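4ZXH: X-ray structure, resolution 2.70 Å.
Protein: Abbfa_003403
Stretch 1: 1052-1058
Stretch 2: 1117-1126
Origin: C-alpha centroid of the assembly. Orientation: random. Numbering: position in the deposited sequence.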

# COMPACT_ATOMS: atom_id res chain seq x y z
N PRO A 1052 -21.82 -24.79 -8.18
CA PRO A 1052 -21.00 -25.82 -7.54
C PRO A 1052 -21.54 -27.22 -7.80
O PRO A 1052 -22.75 -27.42 -7.90
CB PRO A 1052 -21.09 -25.48 -6.05
CG PRO A 1052 -21.48 -24.05 -6.01
CD PRO A 1052 -22.37 -23.85 -7.20
N SER A 1053 -20.65 -28.19 -7.92
CA SER A 1053 -21.06 -29.58 -7.93
C SER A 1053 -21.57 -29.98 -6.53
O SER A 1053 -21.17 -29.39 -5.52
CB SER A 1053 -19.88 -30.47 -8.38
OG SER A 1053 -20.20 -31.85 -8.27
N ILE A 1054 -22.45 -30.97 -6.45
CA ILE A 1054 -22.90 -31.46 -5.15
C ILE A 1054 -21.92 -32.47 -4.56
O ILE A 1054 -22.11 -32.94 -3.44
CB ILE A 1054 -24.30 -32.08 -5.23
CG1 ILE A 1054 -24.29 -33.41 -5.99
CG2 ILE A 1054 -25.30 -31.10 -5.84
CD1 ILE A 1054 -25.67 -34.02 -6.10
N VAL A 1055 -20.87 -32.79 -5.32
CA VAL A 1055 -19.78 -33.62 -4.81
C VAL A 1055 -18.56 -32.77 -4.47
O VAL A 1055 -18.06 -31.99 -5.30
CB VAL A 1055 -19.33 -34.69 -5.83
CG1 VAL A 1055 -18.21 -35.51 -5.24
CG2 VAL A 1055 -20.50 -35.59 -6.23
N ILE A 1056 -18.08 -32.92 -3.24
CA ILE A 1056 -16.86 -32.27 -2.77
C ILE A 1056 -15.84 -33.36 -2.48
O ILE A 1056 -16.14 -34.32 -1.76
CB ILE A 1056 -17.14 -31.38 -1.51
CG1 ILE A 1056 -15.87 -30.77 -0.94
CG2 ILE A 1056 -17.82 -32.16 -0.45
CD1 ILE A 1056 -15.01 -30.10 -1.97
N GLU A 1057 -14.66 -33.27 -3.08
CA GLU A 1057 -13.65 -34.29 -2.80
C GLU A 1057 -12.77 -33.83 -1.63
O GLU A 1057 -11.94 -32.94 -1.80
CB GLU A 1057 -12.81 -34.60 -4.04
CG GLU A 1057 -11.81 -35.75 -3.84
CD GLU A 1057 -11.35 -36.40 -5.16
OE1 GLU A 1057 -12.20 -36.75 -6.02
OE2 GLU A 1057 -10.12 -36.51 -5.36
N LEU A 1058 -12.97 -34.43 -0.46
CA LEU A 1058 -12.23 -34.07 0.76
C LEU A 1058 -10.80 -34.61 0.75
O LEU A 1058 -9.93 -34.07 1.40
CB LEU A 1058 -12.97 -34.58 1.99
CG LEU A 1058 -14.33 -33.91 2.20
CD1 LEU A 1058 -15.10 -34.50 3.36
CD2 LEU A 1058 -14.12 -32.44 2.43
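Stretch 2 (1117-1126) LYIAEMQKMQ

A helix can pack beside a short strand without a single hydrogen bond between them, joined by side-chain packing, part of it apolar and part of it involving carboxylate atoms, across a modest gap. Abbfa_003403 offers a compact example. Stretch 2 is largely helical, continuing a helix that begins earlier in the chain, while stretch 1 passes from a loop into a short strand, around 1055 to 1057, and turns a corner at Leu1058. The two elements run in broadly the same sense, their N-to-C directions 41° apart with a signed crossing angle of -41°, and their axes come no nearer than 11.0 Å. The closest pair of CA atoms, Val1055 CA and Glu1121 CA, lies 7.9 Å apart, so side chains, not backbones, must make the contact. Together the stretches bury 275 Å².

Each stretch has hydrogen bonds of its own. The helix is sustained by bonds such as Glu1121 N to Leu1117 O (3.2 Å) and Met1122 N to Tyr1118 O (2.8 Å). Glu1121 and Met1125, about one helical turn apart, both direct their CA-to-CB bonds toward stretch 1. Within stretch 1, Val1055 N donates to Ser1053 OG (3.2 Å), a nearly straight bond that ties the entry of the strand to the loop before it. The alternation of an extended chain then turns Val1055 and Glu1057 toward the helix, leaving the buried Ile1056 out of its reach.

The apolar contacts fall at two points along the helix. Ile1054, with chi1 p and chi2 t, places its CD1 atom 4.1 Å from Tyr1118 CE1, approaching the ring obliquely. The CA-to-CB bond of Tyr1118 points sideways relative to stretch 1, but the end of its side chain comes nearer. About two turns further on, Val1055 CG1 meets Met1125 SD at 4.1 Å.

Between these points lies Glu1121, which shows how a charged residue can contribute through simple packing. Its methylene CG rests 3.8 Å from Ile1054 CD1, while its carboxylate atom OE1 lies 3.8 Å from Val1055 CG2. The same OE1 is 4.2 Å from Ser1053 OG, a proximity too long to count as a hydrogen bond. At the far end of the contact, Glu1057 OE1 approaches Met1125 CE at 3.6 Å; that oxygen is hydrogen-bonded elsewhere in the structure, so its polar demand is met outside the two stretches. The general lesson is that polar side chains may line such a contact while van der Waals packing joins its two sides.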

# COMPACT_ATOMS: atom_id res chain seq x y z
N LEU A 1117 -30.74 -40.14 -7.59
CA LEU A 1117 -30.03 -38.95 -8.06
C LEU A 1117 -28.55 -39.00 -7.69
O LEU A 1117 -27.69 -38.73 -8.54
CB LEU A 1117 -30.65 -37.69 -7.49
CG LEU A 1117 -29.93 -36.42 -7.95
CD1 LEU A 1117 -30.16 -36.29 -9.45
CD2 LEU A 1117 -30.39 -35.17 -7.20
N TYR A 1118 -28.26 -39.34 -6.43
CA TYR A 1118 -26.88 -39.37 -5.94
C TYR A 1118 -26.11 -40.51 -6.58
O TYR A 1118 -24.95 -40.33 -6.97
CB TYR A 1118 -26.83 -39.50 -4.40
CG TYR A 1118 -27.41 -38.31 -3.66
CD1 TYR A 1118 -27.71 -37.12 -4.33
CD2 TYR A 1118 -27.65 -38.37 -2.30
CE1 TYR A 1118 -28.23 -36.05 -3.67
CE2 TYR A 1118 -28.18 -37.28 -1.62
CZ TYR A 1118 -28.47 -36.13 -2.32
OH TYR A 1118 -29.01 -35.06 -1.64
N ILE A 1119 -26.74 -41.68 -6.70
CA ILE A 1119 -26.12 -42.83 -7.36
C ILE A 1119 -25.64 -42.49 -8.77
O ILE A 1119 -24.53 -42.84 -9.14
CB ILE A 1119 -27.07 -44.03 -7.44
CG1 ILE A 1119 -27.05 -44.79 -6.11
CG2 ILE A 1119 -26.64 -44.97 -8.53
CD1 ILE A 1119 -28.06 -45.90 -6.04
N ALA A 1120 -26.45 -41.78 -9.53
CA ALA A 1120 -26.02 -41.32 -10.86
C ALA A 1120 -24.80 -40.40 -10.74
O ALA A 1120 -23.86 -40.53 -11.53
CB ALA A 1120 -27.15 -40.62 -11.59
N GLU A 1121 -24.80 -39.48 -9.78
CA GLU A 1121 -23.62 -38.64 -9.55
C GLU A 1121 -22.38 -39.47 -9.20
O GLU A 1121 -21.28 -39.17 -9.65
CB GLU A 1121 -23.87 -37.59 -8.46
CG GLU A 1121 -24.50 -36.28 -8.96
CD GLU A 1121 -23.57 -35.47 -9.88
OE1 GLU A 1121 -22.39 -35.26 -9.52
OE2 GLU A 1121 -24.02 -35.05 -10.98
N MET A 1122 -22.57 -40.52 -8.40
CA MET A 1122 -21.47 -41.39 -7.99
C MET A 1122 -20.92 -42.16 -9.20
O MET A 1122 -19.70 -42.29 -9.37
CB MET A 1122 -21.94 -42.38 -6.92
CG MET A 1122 -22.35 -41.76 -5.59
SD MET A 1122 -23.24 -42.98 -4.58
CE MET A 1122 -22.00 -44.26 -4.39
N GLN A 1123 -21.80 -42.67 -10.04
CA GLN A 1123 -21.37 -43.51 -11.14
C GLN A 1123 -20.64 -42.74 -12.27
O GLN A 1123 -20.04 -43.36 -13.14
CB GLN A 1123 -22.56 -44.30 -11.68
CG GLN A 1123 -22.81 -45.54 -10.81
CD GLN A 1123 -23.94 -46.43 -11.31
OE1 GLN A 1123 -24.97 -45.96 -11.83
NE2 GLN A 1123 -23.76 -47.74 -11.14
N LYS A 1124 -20.67 -41.41 -12.23
CA LYS A 1124 -19.83 -40.58 -13.11
C LYS A 1124 -18.34 -40.65 -12.72
O LYS A 1124 -17.47 -40.56 -13.58
CB LYS A 1124 -20.27 -39.12 -13.08
CG LYS A 1124 -21.57 -38.84 -13.79
CD LYS A 1124 -22.03 -37.41 -13.60
CE LYS A 1124 -21.11 -36.42 -14.31
NZ LYS A 1124 -21.70 -35.05 -14.26
N MET A 1125 -18.07 -40.79 -11.43
CA MET A 1125 -16.70 -40.86 -10.93
C MET A 1125 -16.28 -42.30 -10.64
O MET A 1125 -15.11 -42.64 -10.77
CB MET A 1125 -16.52 -39.99 -9.67
CG MET A 1125 -16.69 -38.50 -9.92
SD MET A 1125 -16.61 -37.46 -8.45
CE MET A 1125 -14.87 -37.03 -8.38
N GLN A 1126 -17.25 -43.14 -10.25
CA GLN A 1126 -17.00 -44.56 -9.99
C GLN A 1126 -18.11 -45.44 -10.61
O GLN A 1126 -19.11 -45.77 -9.95
CB GLN A 1126 -16.90 -44.83 -8.48
CG GLN A 1126 -16.37 -46.21 -8.12
CD GLN A 1126 -16.49 -46.53 -6.63
OE1 GLN A 1126 -16.82 -45.67 -5.80
NE2 GLN A 1126 -16.22 -47.79 -6.28